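Local coordinates for Rbsd/fucu transport protein family protein (Streptococcus pneumoniae, PDB 4A34) that binds L-fucose and, as a fucose mutarotase of the RbsD/FucU family, probably interconverts the alpha and beta anomers of the sugar, at residues Y33-R44 with Y112-A123; M74-I85 with G125-I133. All coordinates share one frame; numbering follows the deposited sequence.

Contact 1 of 2, residues Y33-R44 with Y112-A123; sequences YPSASCANKLIR and YERSKKAYAIVA. With K (potassium ion), chain B; FUL (beta-L-fucopyranose), chain C.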
# COMPACT_ATOMS: atom_id res chain seq x y z
N TYR I 33 -19.53 -9.97 -19.83
CA TYR I 33 -19.81 -8.70 -19.17
C TYR I 33 -18.52 -7.90 -18.88
O TYR I 33 -17.45 -8.49 -18.70
CB TYR I 33 -20.63 -8.94 -17.90
CG TYR I 33 -21.19 -7.67 -17.32
CD1 TYR I 33 -22.34 -7.09 -17.85
CD2 TYR I 33 -20.54 -7.01 -16.27
CE1 TYR I 33 -22.83 -5.90 -17.35
CE2 TYR I 33 -21.02 -5.82 -15.77
CZ TYR I 33 -22.16 -5.27 -16.30
OH TYR I 33 -22.63 -4.09 -15.79
N PRO I 34 -18.60 -6.55 -18.86
CA PRO I 34 -17.44 -5.74 -18.45
C PRO I 34 -17.25 -5.66 -16.93
O PRO I 34 -17.19 -4.56 -16.37
CB PRO I 34 -17.75 -4.36 -19.04
CG PRO I 34 -19.23 -4.33 -19.16
CD PRO I 34 -19.64 -5.71 -19.50
N SER I 35 -17.13 -6.81 -16.28
CA SER I 35 -17.13 -6.89 -14.82
C SER I 35 -16.02 -6.06 -14.23
O SER I 35 -16.25 -5.23 -13.35
CB SER I 35 -16.99 -8.33 -14.34
OG SER I 35 -17.58 -9.22 -15.28
N ALA I 36 -14.80 -6.27 -14.72
CA ALA I 36 -13.61 -5.66 -14.14
C ALA I 36 -13.61 -4.14 -14.26
O ALA I 36 -13.22 -3.44 -13.32
CB ALA I 36 -12.35 -6.25 -14.76
N SER I 37 -14.09 -3.62 -15.38
CA SER I 37 -14.13 -2.17 -15.56
C SER I 37 -15.28 -1.45 -14.82
O SER I 37 -15.15 -0.28 -14.47
CB SER I 37 -14.08 -1.79 -17.05
OG SER I 37 -15.29 -2.09 -17.70
N CYS I 38 -16.39 -2.14 -14.57
CA CYS I 38 -17.53 -1.54 -13.85
C CYS I 38 -17.48 -1.66 -12.30
O CYS I 38 -18.14 -0.90 -11.59
CB CYS I 38 -18.85 -2.13 -14.36
SG CYS I 38 -19.24 -1.75 -16.09
N ALA I 39 -16.68 -2.60 -11.81
CA ALA I 39 -16.77 -3.04 -10.42
C ALA I 39 -16.23 -2.07 -9.37
O ALA I 39 -15.08 -1.62 -9.45
CB ALA I 39 -16.12 -4.41 -10.27
N ASN I 40 -17.06 -1.74 -8.38
CA ASN I 40 -16.58 -1.08 -7.16
C ASN I 40 -15.68 -2.08 -6.43
O ASN I 40 -14.56 -1.76 -6.06
CB ASN I 40 -17.74 -0.61 -6.26
CG ASN I 40 -17.29 -0.21 -4.85
OD1 ASN I 40 -16.46 0.69 -4.68
ND2 ASN I 40 -17.82 -0.89 -3.83
N LYS I 41 -16.19 -3.30 -6.27
CA LYS I 41 -15.46 -4.38 -5.64
C LYS I 41 -15.62 -5.62 -6.51
O LYS I 41 -16.73 -6.03 -6.78
CB LYS I 41 -16.02 -4.60 -4.23
CG LYS I 41 -15.35 -5.68 -3.40
CD LYS I 41 -15.86 -5.67 -1.95
CE LYS I 41 -15.17 -6.74 -1.11
NZ LYS I 41 -13.71 -6.42 -0.90
N LEU I 42 -14.51 -6.19 -6.97
CA LEU I 42 -14.52 -7.33 -7.89
C LEU I 42 -14.27 -8.69 -7.22
O LEU I 42 -13.27 -8.88 -6.50
CB LEU I 42 -13.49 -7.12 -9.01
CG LEU I 42 -13.38 -8.22 -10.07
CD1 LEU I 42 -14.66 -8.32 -10.89
CD2 LEU I 42 -12.21 -7.99 -10.99
N ILE I 43 -15.17 -9.64 -7.48
CA ILE I 43 -14.98 -11.03 -7.11
C ILE I 43 -14.98 -11.84 -8.40
O ILE I 43 -15.91 -11.72 -9.20
CB ILE I 43 -16.10 -11.51 -6.20
CG1 ILE I 43 -16.11 -10.69 -4.91
CG2 ILE I 43 -15.94 -13.01 -5.88
CD1 ILE I 43 -17.48 -10.40 -4.39
N ARG I 44 -13.94 -12.64 -8.62
CA ARG I 44 -13.88 -13.46 -9.82
C ARG I 44 -14.27 -14.90 -9.52
O ARG I 44 -13.62 -15.58 -8.73
CB ARG I 44 -12.49 -13.41 -10.49
CG ARG I 44 -12.06 -12.06 -11.03
CD ARG I 44 -11.10 -12.22 -12.20
NE ARG I 44 -11.82 -12.57 -13.42
CZ ARG I 44 -12.24 -11.70 -14.33
NH1 ARG I 44 -11.98 -10.40 -14.19
NH2 ARG I 44 -12.91 -12.12 -15.39
N TYR I 112 -25.35 -1.06 -16.93
CA TYR I 112 -23.94 -0.76 -16.68
C TYR I 112 -23.81 0.22 -15.52
O TYR I 112 -23.08 -0.05 -14.55
CB TYR I 112 -23.26 -0.18 -17.93
CG TYR I 112 -23.01 -1.16 -19.07
CD1 TYR I 112 -23.08 -2.55 -18.88
CD2 TYR I 112 -22.66 -0.69 -20.34
CE1 TYR I 112 -22.82 -3.44 -19.94
CE2 TYR I 112 -22.41 -1.58 -21.40
CZ TYR I 112 -22.49 -2.95 -21.20
OH TYR I 112 -22.24 -3.82 -22.24
N GLU I 113 -24.53 1.33 -15.60
CA GLU I 113 -24.48 2.37 -14.58
C GLU I 113 -24.92 1.89 -13.18
O GLU I 113 -24.28 2.21 -12.19
CB GLU I 113 -25.25 3.62 -15.03
CG GLU I 113 -24.69 4.31 -16.30
CD GLU I 113 -23.25 4.79 -16.16
OE1 GLU I 113 -22.87 5.27 -15.07
OE2 GLU I 113 -22.48 4.67 -17.14
N ARG I 114 -26.00 1.12 -13.11
CA ARG I 114 -26.40 0.57 -11.80
C ARG I 114 -25.35 -0.41 -11.25
O ARG I 114 -25.10 -0.45 -10.04
CB ARG I 114 -27.79 -0.07 -11.83
CG ARG I 114 -28.51 0.09 -10.48
CD ARG I 114 -29.43 -1.07 -10.19
NE ARG I 114 -30.83 -0.78 -10.47
CZ ARG I 114 -31.82 -0.91 -9.59
NH1 ARG I 114 -31.57 -1.33 -8.36
NH2 ARG I 114 -33.07 -0.63 -9.94
N SER I 115 -24.71 -1.18 -12.14
CA SER I 115 -23.64 -2.09 -11.73
C SER I 115 -22.41 -1.37 -11.14
O SER I 115 -21.68 -1.96 -10.35
CB SER I 115 -23.23 -3.01 -12.89
OG SER I 115 -22.26 -2.40 -13.71
N LYS I 116 -22.19 -0.12 -11.53
CA LYS I 116 -21.08 0.68 -10.99
C LYS I 116 -21.37 1.13 -9.56
O LYS I 116 -20.45 1.37 -8.78
CB LYS I 116 -20.78 1.89 -11.87
CG LYS I 116 -20.35 1.55 -13.29
CD LYS I 116 -19.97 2.81 -14.07
CE LYS I 116 -19.50 2.44 -15.46
NZ LYS I 116 -19.56 3.58 -16.40
N LYS I 117 -22.66 1.22 -9.24
CA LYS I 117 -23.11 1.63 -7.91
C LYS I 117 -23.39 0.44 -7.00
O LYS I 117 -23.73 0.61 -5.84
CB LYS I 117 -24.37 2.50 -8.01
CG LYS I 117 -24.10 4.01 -7.97
CD LYS I 117 -24.38 4.71 -9.30
CE LYS I 117 -25.83 5.17 -9.41
NZ LYS I 117 -26.12 5.76 -10.76
N ALA I 118 -23.26 -0.77 -7.55
CA ALA I 118 -23.47 -1.98 -6.76
C ALA I 118 -22.28 -2.20 -5.85
O ALA I 118 -21.17 -1.72 -6.14
CB ALA I 118 -23.69 -3.18 -7.66
N TYR I 119 -22.51 -2.92 -4.75
CA TYR I 119 -21.45 -3.18 -3.79
C TYR I 119 -20.38 -4.06 -4.40
O TYR I 119 -19.20 -3.85 -4.16
CB TYR I 119 -22.00 -3.80 -2.51
CG TYR I 119 -20.97 -3.95 -1.42
CD1 TYR I 119 -20.41 -2.83 -0.80
CD2 TYR I 119 -20.53 -5.20 -1.01
CE1 TYR I 119 -19.45 -2.96 0.21
CE2 TYR I 119 -19.59 -5.34 0.01
CZ TYR I 119 -19.05 -4.22 0.60
OH TYR I 119 -18.11 -4.36 1.60
N ALA I 120 -20.79 -5.04 -5.19
CA ALA I 120 -19.83 -5.93 -5.83
C ALA I 120 -20.38 -6.55 -7.11
O ALA I 120 -21.60 -6.78 -7.26
CB ALA I 120 -19.38 -7.01 -4.88
N ILE I 121 -19.46 -6.80 -8.03
CA ILE I 121 -19.76 -7.60 -9.19
C ILE I 121 -18.94 -8.88 -9.08
O ILE I 121 -17.74 -8.84 -8.80
CB ILE I 121 -19.42 -6.86 -10.50
CG1 ILE I 121 -20.18 -5.52 -10.57
CG2 ILE I 121 -19.68 -7.77 -11.71
CD1 ILE I 121 -19.97 -4.73 -11.85
N VAL I 122 -19.61 -10.01 -9.28
CA VAL I 122 -18.93 -11.29 -9.45
C VAL I 122 -18.92 -11.70 -10.93
O VAL I 122 -19.96 -11.84 -11.55
CB VAL I 122 -19.49 -12.42 -8.53
CG1 VAL I 122 -20.97 -12.29 -8.35
CG2 VAL I 122 -19.13 -13.79 -9.04
N ALA I 123 -17.72 -11.85 -11.48
CA ALA I 123 -17.54 -12.36 -12.83
C ALA I 123 -17.67 -13.89 -12.82
O ALA I 123 -16.92 -14.58 -12.13
CB ALA I 123 -16.18 -11.95 -13.38
K K B . -11.37 -16.74 -8.43
C1 FUL C . -23.01 -7.51 -22.66
C2 FUL C . -22.95 -8.91 -22.05
O2 FUL C . -22.96 -8.89 -20.64
C3 FUL C . -24.19 -9.67 -22.53
O3 FUL C . -24.18 -11.00 -22.08
C4 FUL C . -24.25 -9.66 -24.05
O4 FUL C . -23.11 -10.32 -24.54
C5 FUL C . -24.24 -8.22 -24.53
C6 FUL C . -24.40 -8.14 -26.04
O5 FUL C . -23.03 -7.61 -24.08
O1 FUL C . -21.92 -6.72 -22.27
O HOH W 1 -19.66 -2.53 -8.12
O HOH W 2 -9.91 -14.67 -6.93
O HOH W 3 -12.56 -18.54 -6.43
O HOH W 4 -11.33 -17.01 -11.35
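Strand 42-45, outermost in the sheet of its own chain, pairs here in parallel with strand 120-124, while the turns and helices leading into the two strands pack together at the fucose pocket. The axes of 42-44 and 120-123 approach to 4.7 Å. I121 sits between K41 and I43: its N donates to K41 O, and its O accepts from I43 N in a nearly straight bond of 3.0 Å (177° at the hydrogen). A123 N to I43 O continues the pattern.

Above this pairing, on the face that also carries L42 and A123, I121 reaches the 35-38 helix. Its CD1 lies against C38 CB at 3.8 Å, while CG2 meets S35 CB. On the other face I43 and V122 lie flank to flank, and T16 of helix 11-19 packs on I43 and on A120.

The segments belong to the mixed RbsD/FucU sheet, and the parts leading into the strands carry pocket residues Y33, P34 and Y112. Y33 swings its ring away from its own N (chi1 -168°), bringing OH within 2.7 Å of S115 OG, to which it donates. S115 OG in turn donates a hydrogen bond to Y112 O, so one hydroxyl accepts from Y33 and ties it to the last turn of helix 108-116. The Y33 and Y112 rings slide past each other obliquely, planes at 69°. Y112 OH is hydrogen-bonded to fucose O1 at 2.9 Å, at the ring's edge, and R108 also bonds it. Between helix 108-116 and strand 120-124, one water bridges N40 N to S115 O and A118 O. At the other end of the pairing, R44 O binds a potassium ion at 2.5 Å, as does R44 O of a neighbouring subunit.

Contact 2 of 2, residues M74-I85 with G125-I133; sequences MNVVSGDDIPKI and GETSLYANI. With FUL (beta-L-fucopyranose), chain C.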
# COMPACT_ATOMS: atom_id res chain seq x y z
N MET I 74 -30.84 -7.77 -17.90
CA MET I 74 -30.42 -6.85 -18.95
C MET I 74 -31.21 -7.16 -20.20
O MET I 74 -31.08 -8.25 -20.76
CB MET I 74 -28.92 -6.98 -19.22
CG MET I 74 -28.43 -6.15 -20.42
SD MET I 74 -26.70 -6.44 -20.85
CE MET I 74 -25.87 -5.52 -19.56
N ASN I 75 -32.03 -6.21 -20.64
CA ASN I 75 -32.88 -6.41 -21.81
C ASN I 75 -32.08 -6.56 -23.11
O ASN I 75 -30.97 -6.03 -23.23
CB ASN I 75 -33.92 -5.30 -21.95
CG ASN I 75 -35.25 -5.81 -22.49
OD1 ASN I 75 -35.30 -6.81 -23.21
ND2 ASN I 75 -36.34 -5.13 -22.13
N VAL I 76 -32.65 -7.29 -24.06
CA VAL I 76 -32.03 -7.51 -25.37
C VAL I 76 -32.22 -6.33 -26.35
O VAL I 76 -33.19 -5.59 -26.25
CB VAL I 76 -32.55 -8.82 -26.04
CG1 VAL I 76 -32.21 -10.04 -25.18
CG2 VAL I 76 -34.05 -8.75 -26.30
N VAL I 77 -31.28 -6.17 -27.27
CA VAL I 77 -31.45 -5.29 -28.42
C VAL I 77 -31.89 -6.18 -29.58
O VAL I 77 -31.35 -7.27 -29.76
CB VAL I 77 -30.13 -4.56 -28.77
CG1 VAL I 77 -30.10 -4.13 -30.22
CG2 VAL I 77 -29.93 -3.35 -27.86
N SER I 78 -32.87 -5.75 -30.36
CA SER I 78 -33.28 -6.52 -31.54
C SER I 78 -32.26 -6.38 -32.69
O SER I 78 -31.72 -5.29 -32.91
CB SER I 78 -34.71 -6.15 -31.98
OG SER I 78 -34.92 -4.74 -31.98
N GLY I 79 -31.98 -7.46 -33.42
CA GLY I 79 -32.62 -8.76 -33.23
C GLY I 79 -31.78 -9.82 -32.54
O GLY I 79 -31.40 -10.82 -33.16
N ASP I 80 -31.48 -9.61 -31.27
CA ASP I 80 -30.98 -10.67 -30.41
C ASP I 80 -32.18 -11.43 -29.89
O ASP I 80 -33.29 -10.90 -29.85
CB ASP I 80 -30.18 -10.13 -29.24
CG ASP I 80 -28.93 -9.39 -29.67
OD1 ASP I 80 -28.47 -9.58 -30.81
OD2 ASP I 80 -28.41 -8.61 -28.85
N ASP I 81 -31.94 -12.67 -29.48
CA ASP I 81 -32.99 -13.53 -28.97
C ASP I 81 -33.16 -13.34 -27.47
O ASP I 81 -32.22 -13.00 -26.77
CB ASP I 81 -32.65 -14.99 -29.30
CG ASP I 81 -32.37 -15.21 -30.79
OD1 ASP I 81 -33.27 -14.95 -31.62
OD2 ASP I 81 -31.24 -15.65 -31.12
N ILE I 82 -34.38 -13.55 -26.98
CA ILE I 82 -34.61 -13.68 -25.55
C ILE I 82 -33.83 -14.93 -25.11
O ILE I 82 -33.99 -15.99 -25.72
CB ILE I 82 -36.12 -13.83 -25.20
CG1 ILE I 82 -36.90 -12.58 -25.60
CG2 ILE I 82 -36.32 -14.13 -23.71
CD1 ILE I 82 -37.55 -12.65 -27.01
N PRO I 83 -32.97 -14.80 -24.08
CA PRO I 83 -32.20 -15.97 -23.69
C PRO I 83 -33.06 -16.98 -22.93
O PRO I 83 -33.98 -16.59 -22.21
CB PRO I 83 -31.10 -15.39 -22.80
CG PRO I 83 -31.67 -14.13 -22.25
CD PRO I 83 -32.67 -13.61 -23.25
N LYS I 84 -32.77 -18.27 -23.13
CA LYS I 84 -33.52 -19.34 -22.47
C LYS I 84 -33.28 -19.33 -20.96
O LYS I 84 -34.18 -19.66 -20.17
CB LYS I 84 -33.13 -20.70 -23.07
N ILE I 85 -32.07 -18.92 -20.58
CA ILE I 85 -31.67 -18.85 -19.17
C ILE I 85 -32.62 -18.02 -18.27
O ILE I 85 -32.66 -18.23 -17.06
CB ILE I 85 -30.17 -18.39 -19.03
CG1 ILE I 85 -29.58 -18.83 -17.68
CG2 ILE I 85 -30.01 -16.87 -19.30
CD1 ILE I 85 -28.07 -19.02 -17.67
N GLY I 125 -18.53 -17.72 -15.12
CA GLY I 125 -18.11 -18.39 -16.34
C GLY I 125 -19.25 -18.60 -17.32
O GLY I 125 -19.09 -19.29 -18.32
N GLU I 126 -20.40 -17.99 -17.01
CA GLU I 126 -21.61 -18.12 -17.81
C GLU I 126 -21.44 -17.67 -19.27
O GLU I 126 -21.22 -16.49 -19.56
CB GLU I 126 -22.74 -17.35 -17.14
CG GLU I 126 -24.08 -17.56 -17.78
CD GLU I 126 -24.38 -19.03 -18.03
OE1 GLU I 126 -24.67 -19.75 -17.06
OE2 GLU I 126 -24.31 -19.45 -19.20
N THR I 127 -21.58 -18.63 -20.19
CA THR I 127 -21.40 -18.35 -21.62
C THR I 127 -22.69 -17.88 -22.30
O THR I 127 -22.65 -17.41 -23.45
CB THR I 127 -20.87 -19.57 -22.39
OG1 THR I 127 -21.76 -20.68 -22.21
CG2 THR I 127 -19.47 -19.95 -21.90
N SER I 128 -23.81 -17.99 -21.59
CA SER I 128 -25.11 -17.57 -22.12
C SER I 128 -25.24 -16.04 -22.16
O SER I 128 -24.78 -15.36 -21.24
CB SER I 128 -26.24 -18.16 -21.28
OG SER I 128 -27.44 -17.44 -21.49
N LEU I 129 -25.86 -15.52 -23.22
CA LEU I 129 -25.97 -14.07 -23.42
C LEU I 129 -27.06 -13.43 -22.57
O LEU I 129 -28.06 -14.07 -22.25
CB LEU I 129 -26.20 -13.72 -24.90
CG LEU I 129 -25.18 -14.09 -25.98
CD1 LEU I 129 -23.74 -13.94 -25.49
CD2 LEU I 129 -25.44 -15.50 -26.52
N TYR I 130 -26.85 -12.15 -22.24
CA TYR I 130 -27.83 -11.35 -21.50
C TYR I 130 -28.27 -12.07 -20.23
O TYR I 130 -29.46 -12.18 -19.93
CB TYR I 130 -29.01 -10.99 -22.40
CG TYR I 130 -28.65 -10.10 -23.57
CD1 TYR I 130 -28.60 -8.71 -23.43
CD2 TYR I 130 -28.36 -10.64 -24.83
CE1 TYR I 130 -28.27 -7.88 -24.49
CE2 TYR I 130 -28.02 -9.81 -25.91
CZ TYR I 130 -27.98 -8.43 -25.72
OH TYR I 130 -27.66 -7.58 -26.77
N ALA I 131 -27.27 -12.55 -19.48
CA ALA I 131 -27.48 -13.50 -18.38
C ALA I 131 -27.17 -12.88 -17.03
O ALA I 131 -27.15 -13.56 -16.00
CB ALA I 131 -26.61 -14.75 -18.59
N ASN I 132 -26.93 -11.57 -17.06
CA ASN I 132 -26.53 -10.81 -15.90
C ASN I 132 -27.72 -10.56 -14.99
O ASN I 132 -28.82 -10.35 -15.47
CB ASN I 132 -25.92 -9.50 -16.38
CG ASN I 132 -24.77 -9.70 -17.34
OD1 ASN I 132 -23.67 -10.04 -16.93
ND2 ASN I 132 -25.02 -9.49 -18.63
N ILE I 133 -27.50 -10.58 -13.68
CA ILE I 133 -28.58 -10.32 -12.73
C ILE I 133 -28.09 -9.31 -11.71
O ILE I 133 -26.91 -9.29 -11.40
CB ILE I 133 -29.01 -11.61 -11.96
CG1 ILE I 133 -29.21 -12.80 -12.91
CG2 ILE I 133 -30.29 -11.38 -11.17
CD1 ILE I 133 -29.58 -14.09 -12.19
C1 FUL C . -23.01 -7.51 -22.66
C2 FUL C . -22.95 -8.91 -22.05
O2 FUL C . -22.96 -8.89 -20.64
C3 FUL C . -24.19 -9.67 -22.53
O3 FUL C . -24.18 -11.00 -22.08
C4 FUL C . -24.25 -9.66 -24.05
O4 FUL C . -23.11 -10.32 -24.54
C5 FUL C . -24.24 -8.22 -24.53
C6 FUL C . -24.40 -8.14 -26.04
O5 FUL C . -23.03 -7.61 -24.08
O1 FUL C . -21.92 -6.72 -22.27
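The ring of Y130 is sandwiched: V76 lies on one face and the fucose on the other. Fucose C4 stands 4.1 Å above the plane, over the ring centre, so the sugar lies against the aromatic surface. From the opposite side V76 CG1 makes a CH-pi contact, 4.0 Å from the ring centroid and 16° off the normal. At the edge, D80 OD2 accepts a hydrogen bond from Y130 OH; the 2.4 Å separation is very short, and the exact length is doubtful. Y66 OH of a neighbouring subunit bonds the same oxygen. M74 approaches obliquely, its SD 3.9 Å from Y130 CD1 in a Met-aromatic contact, the thioether crossing the tyrosine at about a right angle.

Y130 has positive phi and psi, a left-handed backbone conformation. With CG set beside the backbone N (chi1 -65°), the ring can flank the sugar while Y130 N donates to fucose O3 at 2.9 Å. One residue holds the sugar from ring and backbone alike. N132 adds ND2 to fucose O2, also at 2.9 Å, and its OD1 accepts from D30 N, which fixes which end of the amide faces the ligand.

Farther from the sugar, apolar side chains of M74-I85 lie against both polar and apolar atoms of G125-I133. P83 CB rests on L129 O at 3.4 Å, and I85 splits its branches: CG2 goes to S128 OG and A131 CB, CD1 to the carboxylate of E126. That carboxylate is in turn held by S128 N, which uses the anti lone pair of OE2. G125-I133 lines one side of the fucose pocket, with M74-I85 backing its tyrosine, in a site at a subunit interface that pairs an aromatic platform with polar groups gripping the hydroxyls, as is common in sugar-binding proteins.

Following the chain from the N terminus, Y33-R44 comes first, then M74-I85, then Y112-A123 and G125-I133. Contact 1 therefore closes a long loop that contains M74-I85, and contact 2 closes another that contains Y112-A123; the two cross rather than nest. Contact 1 ties strand 42-45 and helix 35-38 to helix 108-116 and strand 120-124; contact 2 joins the loop after strand 71-74 to the one before strand 133-136. Their centres are about 17 Å apart, yet they touch: M74 CE packs 3.7 Å from Y112 CE1 and also on Y33. Both converge on the same fucose, and both touch a neighbouring subunit.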